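VP5 (Halorubrum pleomorphic virus 6, PDB 6QGL) is a viral envelope protein that probably mediates fusion between the virus membrane and the membrane of its haloarchaeal host. Local coordinates at residues Thr310-Gly315 against Lys444-Val449; Leu332-Thr337 against Asp450-Lys455; Leu355-Trp360 against Ser426-Ser431. All blocks are in the same frame, centred on the assembly; numbering follows the deposited sequence.

Contact 1: Thr310-Gly315 against Lys444-Val449; sequences TIQDTG and KGAFTV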
loop_
_atom_site.group_PDB
_atom_site.type_symbol
_atom_site.label_atom_id
_atom_site.label_comp_id
_atom_site.label_asym_id
_atom_site.label_seq_id
_atom_site.Cartn_x
_atom_site.Cartn_y
_atom_site.Cartn_z
ATOM N N THR A 310 3.532 3.482 -20.617
ATOM C CA THR A 310 4.986 3.489 -20.672
ATOM C C THR A 310 5.520 4.609 -19.751
ATOM O O THR A 310 5.094 5.760 -19.839
ATOM C CB THR A 310 5.564 3.476 -22.101
ATOM O OG1 THR A 310 6.960 3.195 -22.019
ATOM C CG2 THR A 310 5.364 4.758 -22.866
ATOM N N ILE A 311 6.411 4.218 -18.828
ATOM C CA ILE A 311 7.033 5.083 -17.824
ATOM C C ILE A 311 8.185 5.847 -18.472
ATOM O O ILE A 311 9.096 5.229 -19.019
ATOM C CB ILE A 311 7.474 4.248 -16.578
ATOM C CG1 ILE A 311 6.376 3.229 -16.109
ATOM C CG2 ILE A 311 7.954 5.144 -15.418
ATOM C CD1 ILE A 311 4.889 3.761 -15.801
ATOM N N GLN A 312 8.131 7.185 -18.422
ATOM C CA GLN A 312 9.122 8.061 -19.050
ATOM C C GLN A 312 10.565 7.837 -18.589
ATOM O O GLN A 312 11.437 7.639 -19.434
ATOM C CB GLN A 312 8.729 9.533 -18.889
ATOM C CG GLN A 312 7.441 9.914 -19.615
ATOM C CD GLN A 312 7.112 11.383 -19.483
ATOM O OE1 GLN A 312 7.878 12.183 -18.925
ATOM N NE2 GLN A 312 5.959 11.774 -19.999
ATOM N N ASP A 313 10.813 7.870 -17.268
ATOM C CA ASP A 313 12.152 7.699 -16.697
ATOM C C ASP A 313 12.748 6.305 -16.902
ATOM O O ASP A 313 13.921 6.198 -17.265
ATOM C CB ASP A 313 12.158 8.063 -15.205
ATOM C CG ASP A 313 11.975 9.535 -14.910
ATOM O OD1 ASP A 313 12.159 10.359 -15.837
ATOM O OD2 ASP A 313 11.665 9.870 -13.748
ATOM N N THR A 314 11.942 5.254 -16.661
ATOM C CA THR A 314 12.315 3.840 -16.757
ATOM C C THR A 314 12.381 3.290 -18.178
ATOM O O THR A 314 13.312 2.545 -18.489
ATOM C CB THR A 314 11.356 3.003 -15.906
ATOM O OG1 THR A 314 11.302 3.540 -14.579
ATOM C CG2 THR A 314 11.725 1.520 -15.872
ATOM N N GLY A 315 11.377 3.603 -18.990
ATOM C CA GLY A 315 11.249 3.074 -20.343
ATOM C C GLY A 315 10.383 1.825 -20.366
ATOM O O GLY A 315 10.086 1.292 -21.440
ATOM N N LYS A 444 3.108 7.069 -9.239
ATOM C CA LYS A 444 3.617 8.303 -8.627
ATOM C C LYS A 444 4.405 9.159 -9.615
ATOM O O LYS A 444 4.410 10.387 -9.498
ATOM C CB LYS A 444 4.478 7.989 -7.391
ATOM C CG LYS A 444 3.719 7.339 -6.234
ATOM C CD LYS A 444 3.023 8.359 -5.336
ATOM C CE LYS A 444 2.651 7.758 -4.008
ATOM N NZ LYS A 444 1.938 8.732 -3.141
ATOM N N GLY A 445 5.068 8.500 -10.561
ATOM C CA GLY A 445 5.870 9.148 -11.588
ATOM C C GLY A 445 5.153 9.257 -12.915
ATOM O O GLY A 445 4.214 8.500 -13.182
ATOM N N ALA A 446 5.618 10.203 -13.755
ATOM C CA ALA A 446 5.088 10.505 -15.084
ATOM C C ALA A 446 4.981 9.280 -15.991
ATOM O O ALA A 446 5.922 8.488 -16.096
ATOM C CB ALA A 446 5.925 11.587 -15.749
ATOM N N PHE A 447 3.808 9.124 -16.619
ATOM C CA PHE A 447 3.491 8.026 -17.525
ATOM C C PHE A 447 2.829 8.546 -18.796
ATOM O O PHE A 447 2.204 9.609 -18.778
ATOM C CB PHE A 447 2.571 7.002 -16.826
ATOM C CG PHE A 447 1.210 7.500 -16.382
ATOM C CD1 PHE A 447 0.137 7.533 -17.269
ATOM C CD2 PHE A 447 0.984 7.871 -15.063
ATOM C CE1 PHE A 447 -1.122 7.981 -16.857
ATOM C CE2 PHE A 447 -0.281 8.305 -14.648
ATOM C CZ PHE A 447 -1.324 8.360 -15.549
ATOM N N THR A 448 2.943 7.783 -19.892
ATOM C CA THR A 448 2.300 8.127 -21.162
ATOM C C THR A 448 1.393 6.966 -21.571
ATOM O O THR A 448 1.819 5.808 -21.534
ATOM C CB THR A 448 3.317 8.529 -22.257
ATOM O OG1 THR A 448 4.085 7.401 -22.640
ATOM C CG2 THR A 448 4.269 9.596 -21.815
ATOM N N VAL A 449 0.136 7.278 -21.923
ATOM C CA VAL A 449 -0.856 6.288 -22.348
ATOM C C VAL A 449 -0.623 6.029 -23.840
ATOM O O VAL A 449 -0.909 6.900 -24.657
ATOM C CB VAL A 449 -2.316 6.734 -22.037
ATOM C CG1 VAL A 449 -3.322 5.647 -22.410
ATOM C CG2 VAL A 449 -2.479 7.137 -20.571
HETATM O O HOH W 1 8.528 11.110 -13.078
#
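Thr310 and Thr448 lie side by side on one face of an antiparallel sheet, their side chains pointing the same way. They form a hydrogen-bonded pair. Thr310 N donates to Thr448 O at 3.0 Å, and Thr448 N returns a bond of 3.0 Å to Thr310 O. Thr448 OG1 sits between its own backbone N and carbonyl carbon (chi1 68°). From there it adds a weak bond to Thr310 O, which thus has two donors. The CG2 methyl of Thr310 faces Thr448 OG1, while its hydroxyl OG1 bonds to Thr317 OG1 and Ala316 O. Gln312 crosses Thr448 at about a right angle. Its extended chain passes across the threonine, with Gln312 NE2 3.3 Å from Thr448 CG2 and Gln312 OE1 3.8 Å from Ala446 CB. On the other face, Ile311 and Phe447 form the non-hydrogen-bonded pair. Their side chains cross at a slant, and Ile311 CD1 reaches Phe447 CB at 4.1 Å. The pairing frays beyond Ile311, where Gln312 N makes only a weak bond of 3.5 Å to Ala446 O. A water accepts from Ala446 N and bonds weakly to Asp313 OD2, linking the two segments. The contact couples the end of strand 305-311 to the start of strand 447-454. Strand 337-338 flanks the latter on its other side, and strand 317-324 follows 305-311 in the sheet.

Contact 2: Leu332-Thr337 against Asp450-Lys455; sequences LSAGQT and DKLVNK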
loop_
_atom_site.group_PDB
_atom_site.type_symbol
_atom_site.label_atom_id
_atom_site.label_comp_id
_atom_site.label_asym_id
_atom_site.label_seq_id
_atom_site.Cartn_x
_atom_site.Cartn_y
_atom_site.Cartn_z
ATOM N N LEU A 332 -8.203 9.983 -19.209
ATOM C CA LEU A 332 -6.828 9.623 -19.536
ATOM C C LEU A 332 -6.803 9.205 -21.004
ATOM O O LEU A 332 -7.140 8.069 -21.345
ATOM C CB LEU A 332 -6.282 8.523 -18.598
ATOM C CG LEU A 332 -6.169 8.882 -17.108
ATOM C CD1 LEU A 332 -6.050 7.640 -16.259
ATOM C CD2 LEU A 332 -4.998 9.816 -16.838
ATOM N N SER A 333 -6.480 10.171 -21.875
ATOM C CA SER A 333 -6.451 10.003 -23.327
ATOM C C SER A 333 -5.160 9.370 -23.839
ATOM O O SER A 333 -4.090 9.600 -23.270
ATOM C CB SER A 333 -6.690 11.341 -24.020
ATOM O OG SER A 333 -7.874 11.968 -23.555
ATOM N N ALA A 334 -5.265 8.582 -24.926
ATOM C CA ALA A 334 -4.128 7.928 -25.573
ATOM C C ALA A 334 -3.306 8.967 -26.340
ATOM O O ALA A 334 -3.870 9.857 -26.982
ATOM C CB ALA A 334 -4.612 6.832 -26.511
ATOM N N GLY A 335 -1.986 8.856 -26.230
ATOM C CA GLY A 335 -1.028 9.767 -26.846
ATOM C C GLY A 335 -0.589 10.885 -25.919
ATOM O O GLY A 335 0.369 11.602 -26.221
ATOM N N GLN A 336 -1.288 11.033 -24.776
ATOM C CA GLN A 336 -1.027 12.059 -23.765
ATOM C C GLN A 336 -0.108 11.570 -22.643
ATOM O O GLN A 336 -0.099 10.381 -22.318
ATOM C CB GLN A 336 -2.347 12.603 -23.188
ATOM C CG GLN A 336 -3.183 13.425 -24.169
ATOM C CD GLN A 336 -2.584 14.781 -24.448
ATOM O OE1 GLN A 336 -2.581 15.676 -23.594
ATOM N NE2 GLN A 336 -2.066 14.962 -25.652
ATOM N N THR A 337 0.650 12.510 -22.049
ATOM C CA THR A 337 1.601 12.292 -20.951
ATOM C C THR A 337 1.010 12.885 -19.660
ATOM O O THR A 337 0.623 14.058 -19.657
ATOM C CB THR A 337 2.972 12.933 -21.294
ATOM O OG1 THR A 337 2.896 14.354 -21.155
ATOM C CG2 THR A 337 3.447 12.607 -22.703
ATOM N N ASP A 450 -0.056 4.857 -24.185
ATOM C CA ASP A 450 0.247 4.495 -25.573
ATOM C C ASP A 450 -1.020 4.215 -26.372
ATOM O O ASP A 450 -1.292 4.912 -27.351
ATOM C CB ASP A 450 1.219 3.299 -25.646
ATOM C CG ASP A 450 2.560 3.533 -24.981
ATOM O OD1 ASP A 450 3.163 4.601 -25.222
ATOM O OD2 ASP A 450 3.018 2.637 -24.239
ATOM N N LYS A 451 -1.799 3.207 -25.943
ATOM C CA LYS A 451 -3.042 2.806 -26.595
ATOM C C LYS A 451 -4.102 2.362 -25.587
ATOM O O LYS A 451 -3.765 1.894 -24.494
ATOM C CB LYS A 451 -2.788 1.715 -27.665
ATOM C CG LYS A 451 -2.252 0.385 -27.128
ATOM C CD LYS A 451 -2.054 -0.648 -28.226
ATOM C CE LYS A 451 -1.548 -1.957 -27.672
ATOM N NZ LYS A 451 -1.350 -2.971 -28.740
ATOM N N LEU A 452 -5.383 2.511 -25.965
ATOM C CA LEU A 452 -6.535 2.103 -25.166
ATOM C C LEU A 452 -7.338 1.081 -25.965
ATOM O O LEU A 452 -7.950 1.421 -26.980
ATOM C CB LEU A 452 -7.396 3.314 -24.759
ATOM C CG LEU A 452 -6.821 4.214 -23.664
ATOM C CD1 LEU A 452 -7.446 5.591 -23.709
ATOM C CD2 LEU A 452 -7.009 3.599 -22.293
ATOM N N VAL A 453 -7.281 -0.186 -25.529
ATOM C CA VAL A 453 -7.922 -1.330 -26.178
ATOM C C VAL A 453 -9.253 -1.659 -25.500
ATOM O O VAL A 453 -9.271 -1.915 -24.295
ATOM C CB VAL A 453 -6.960 -2.564 -26.190
ATOM C CG1 VAL A 453 -7.606 -3.788 -26.832
ATOM C CG2 VAL A 453 -5.640 -2.241 -26.884
ATOM N N ASN A 454 -10.355 -1.728 -26.280
ATOM C CA ASN A 454 -11.651 -2.142 -25.730
ATOM C C ASN A 454 -11.474 -3.582 -25.206
ATOM O O ASN A 454 -10.653 -4.328 -25.738
ATOM C CB ASN A 454 -12.773 -2.054 -26.781
ATOM C CG ASN A 454 -14.165 -2.378 -26.261
ATOM O OD1 ASN A 454 -14.389 -2.651 -25.076
ATOM N ND2 ASN A 454 -15.148 -2.356 -27.141
ATOM N N LYS A 455 -12.187 -3.932 -24.135
ATOM C CA LYS A 455 -12.112 -5.210 -23.428
ATOM C C LYS A 455 -12.326 -6.456 -24.295
ATOM O O LYS A 455 -11.547 -7.402 -24.163
ATOM C CB LYS A 455 -13.085 -5.213 -22.227
ATOM C CG LYS A 455 -13.050 -6.460 -21.343
ATOM C CD LYS A 455 -11.709 -6.660 -20.641
ATOM C CE LYS A 455 -11.714 -7.901 -19.784
ATOM N NZ LYS A 455 -10.362 -8.206 -19.251
#
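Leu452 reaches Ala334 with its CG anti to the carbonyl carbon (chi1 -74°) and its chi2 at 159°. These torsions carry CD1 up to the backbone of the facing loop. Leu452 CD1 lies 3.4 Å from Leu332 O and 3.9 Å from Ala334 N. Leu452 CD1 also meets Ala334 CB, at 4.2 Å. Ala334 in turn points its short side chain at the strand. Ala334 CB lies 3.9 Å from Asp450 O and passes near Lys451 CA. No hydrogen bond or salt bridge joins the two segments, so the contact is van der Waals only. It is small, burying 171 Å² in all. The loop presents Ala334 through a type II beta turn from Ser333 to Gln336. Gly335 takes the third position with a positive phi of 94°, the conformation that favours glycine there. The turn's own bond, Gln336 N to Ser333 O, is weak at 3.5 Å. The side chains of Asp450 and Lys451 start away from the turn, and both residues are exposed. Leu452 is buried; it also touches Ala307 and Thr464. Ala334 bonds through its backbone to Ser462, and Ser333 OG bonds to Ser463 OG. The turn lies against one border of strand 447-454, just before the short strand 337-338 begins, and the backbones of Gly335 and Gln336 bond there to Val449. Strand 305-311 runs along the other border, where the backbones of Asp450 and Lys451 bond to Thr308.

Contact 3: Leu355-Trp360 against Ser426-Ser431; sequences LVEGPW and SARFVS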
loop_
_atom_site.group_PDB
_atom_site.type_symbol
_atom_site.label_atom_id
_atom_site.label_comp_id
_atom_site.label_asym_id
_atom_site.label_seq_id
_atom_site.Cartn_x
_atom_site.Cartn_y
_atom_site.Cartn_z
ATOM N N LEU A 355 4.601 -9.349 -17.726
ATOM C CA LEU A 355 4.653 -8.655 -19.009
ATOM C C LEU A 355 5.563 -7.424 -18.992
ATOM O O LEU A 355 5.856 -6.895 -20.067
ATOM C CB LEU A 355 3.234 -8.296 -19.492
ATOM C CG LEU A 355 2.193 -9.428 -19.489
ATOM C CD1 LEU A 355 0.829 -8.914 -19.871
ATOM C CD2 LEU A 355 2.592 -10.564 -20.418
ATOM N N VAL A 356 6.017 -6.973 -17.790
ATOM C CA VAL A 356 6.907 -5.805 -17.645
ATOM C C VAL A 356 8.105 -5.966 -18.576
ATOM O O VAL A 356 8.822 -6.962 -18.474
ATOM C CB VAL A 356 7.368 -5.510 -16.184
ATOM C CG1 VAL A 356 8.233 -4.252 -16.124
ATOM C CG2 VAL A 356 6.193 -5.370 -15.230
ATOM N N GLU A 357 8.275 -5.017 -19.520
ATOM C CA GLU A 357 9.362 -5.016 -20.507
ATOM C C GLU A 357 9.713 -3.594 -20.949
ATOM O O GLU A 357 8.824 -2.752 -21.086
ATOM C CB GLU A 357 9.020 -5.880 -21.737
ATOM C CG GLU A 357 8.952 -7.379 -21.481
ATOM C CD GLU A 357 8.610 -8.259 -22.667
ATOM O OE1 GLU A 357 8.270 -7.712 -23.741
ATOM O OE2 GLU A 357 8.685 -9.500 -22.525
ATOM N N GLY A 358 10.999 -3.353 -21.179
ATOM C CA GLY A 358 11.516 -2.061 -21.613
ATOM C C GLY A 358 12.967 -2.097 -22.061
ATOM O O GLY A 358 13.682 -3.052 -21.744
ATOM N N PRO A 359 13.449 -1.064 -22.790
ATOM C CA PRO A 359 14.849 -1.078 -23.243
ATOM C C PRO A 359 15.846 -0.690 -22.155
ATOM O O PRO A 359 15.573 0.198 -21.343
ATOM C CB PRO A 359 14.866 -0.074 -24.408
ATOM C CG PRO A 359 13.441 0.416 -24.566
ATOM C CD PRO A 359 12.754 0.144 -23.272
ATOM N N TRP A 360 17.008 -1.361 -22.152
ATOM C CA TRP A 360 18.093 -1.112 -21.208
ATOM C C TRP A 360 19.273 -0.476 -21.955
ATOM O O TRP A 360 20.147 -1.182 -22.465
ATOM C CB TRP A 360 18.498 -2.407 -20.484
ATOM C CG TRP A 360 19.468 -2.169 -19.371
ATOM C CD1 TRP A 360 20.828 -2.235 -19.440
ATOM C CD2 TRP A 360 19.153 -1.736 -18.043
ATOM N NE1 TRP A 360 21.380 -1.898 -18.227
ATOM C CE2 TRP A 360 20.374 -1.594 -17.348
ATOM C CE3 TRP A 360 17.953 -1.472 -17.364
ATOM C CZ2 TRP A 360 20.431 -1.203 -16.004
ATOM C CZ3 TRP A 360 18.011 -1.082 -16.034
ATOM C CH2 TRP A 360 19.237 -0.951 -15.368
ATOM N N SER A 426 22.334 -4.764 -28.327
ATOM C CA SER A 426 21.194 -4.178 -27.627
ATOM C C SER A 426 20.934 -4.954 -26.339
ATOM O O SER A 426 21.417 -6.081 -26.185
ATOM C CB SER A 426 19.945 -4.207 -28.510
ATOM O OG SER A 426 19.663 -5.513 -28.986
ATOM N N ALA A 427 20.176 -4.344 -25.412
ATOM C CA ALA A 427 19.783 -4.945 -24.139
ATOM C C ALA A 427 18.399 -4.462 -23.743
ATOM O O ALA A 427 18.058 -3.300 -23.977
ATOM C CB ALA A 427 20.788 -4.601 -23.050
ATOM N N ARG A 428 17.595 -5.357 -23.162
ATOM C CA ARG A 428 16.245 -5.044 -22.695
ATOM C C ARG A 428 15.946 -5.767 -21.388
ATOM O O ARG A 428 16.466 -6.860 -21.167
ATOM C CB ARG A 428 15.179 -5.354 -23.772
ATOM C CG ARG A 428 14.960 -6.835 -24.090
ATOM C CD ARG A 428 13.623 -7.054 -24.767
ATOM N NE ARG A 428 13.273 -8.472 -24.845
ATOM C CZ ARG A 428 12.029 -8.938 -24.839
ATOM N NH1 ARG A 428 11.803 -10.243 -24.903
ATOM N NH2 ARG A 428 11.001 -8.105 -24.733
ATOM N N PHE A 429 15.125 -5.162 -20.520
ATOM C CA PHE A 429 14.740 -5.805 -19.268
ATOM C C PHE A 429 13.347 -6.393 -19.406
ATOM O O PHE A 429 12.469 -5.767 -19.995
ATOM C CB PHE A 429 14.859 -4.864 -18.055
ATOM C CG PHE A 429 13.999 -3.623 -18.084
ATOM C CD1 PHE A 429 14.473 -2.442 -18.646
ATOM C CD2 PHE A 429 12.742 -3.613 -17.491
ATOM C CE1 PHE A 429 13.684 -1.288 -18.662
ATOM C CE2 PHE A 429 11.954 -2.459 -17.508
ATOM C CZ PHE A 429 12.432 -1.304 -18.090
ATOM N N VAL A 430 13.172 -7.627 -18.927
ATOM C CA VAL A 430 11.912 -8.378 -18.974
ATOM C C VAL A 430 11.692 -8.968 -17.564
ATOM O O VAL A 430 12.668 -9.157 -16.834
ATOM C CB VAL A 430 11.965 -9.464 -20.095
ATOM C CG1 VAL A 430 10.707 -10.332 -20.121
ATOM C CG2 VAL A 430 12.203 -8.840 -21.467
ATOM N N SER A 431 10.428 -9.223 -17.167
ATOM C CA SER A 431 10.108 -9.787 -15.851
ATOM C C SER A 431 10.612 -11.222 -15.691
ATOM O O SER A 431 10.745 -11.946 -16.681
ATOM C CB SER A 431 8.611 -9.724 -15.595
ATOM O OG SER A 431 8.241 -10.237 -14.325
#
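Phe429 lays its ring over the backbone of Gly358, which has no side chain to stand in the way. Gly358 CA sits 3.9 Å from the centroid of the Phe429 ring, 22° off the normal, a CH-pi contact. The ring gets there because CG lies between the backbone N and the carbonyl carbon (chi1 61°). The same two residues are a hydrogen-bonded antiparallel pair. Phe429 N donates to Gly358 O at 2.8 Å, and Gly358 N donates to Phe429 O at 3.1 Å. Trp360 crosses Phe429 at about a right angle, with Trp360 CE3 3.8 Å from Phe429 CD1. Trp360 N bonds to Ala427 O at 2.9 Å. Away from the Phe429 ring, Glu357 OE1 forms a salt bridge with Arg428 NH2 at 2.9 Å. It meets the guanidinium at its edge, with the two planes 75° apart. Val430 CG2 covers one guanidinium face, and the Glu357 chain lies alongside Val430. Further out, Tyr379 packs edge-to-face with both Phe429 and Trp360. Glu385, on strand 382-388, bridges to Arg428 NH1. Strand 357-359 is thus held to strand 422-431 by two kinds of chemistry: the Phe429 ring over the glycine backbone, with Trp360 beside it, on one face, and ion pairing on the other. The two carboxylates, bonded to different nitrogens, balance the charge of Arg428 and probably limit the rotation of its guanidinium.

How the contacts relate
Contacts 1 and 2 share strand 447-454 and belong to one sheet. They touch through Val449, whose backbone N and O probably bond to Gln336 O and Gly335 N. Contact 3 lies in a neighbouring sheet, joined to the first by a backbone bond between Glu357 and Thr317. It meets contact 1 where Thr314 CG2 touches Phe429 CZ, but does not touch contact 2. All three are partly buried. Contacts 1 and 3 each bury an aromatic residue, Phe447 and Phe429; contact 2 has the largest exposed share, three of seven residues. Contact 1 separates polar threonines from apolar side chains. Contact 2 is a smaller, purely van der Waals fit. Contact 3 buries the most surface and alone has an ionic link.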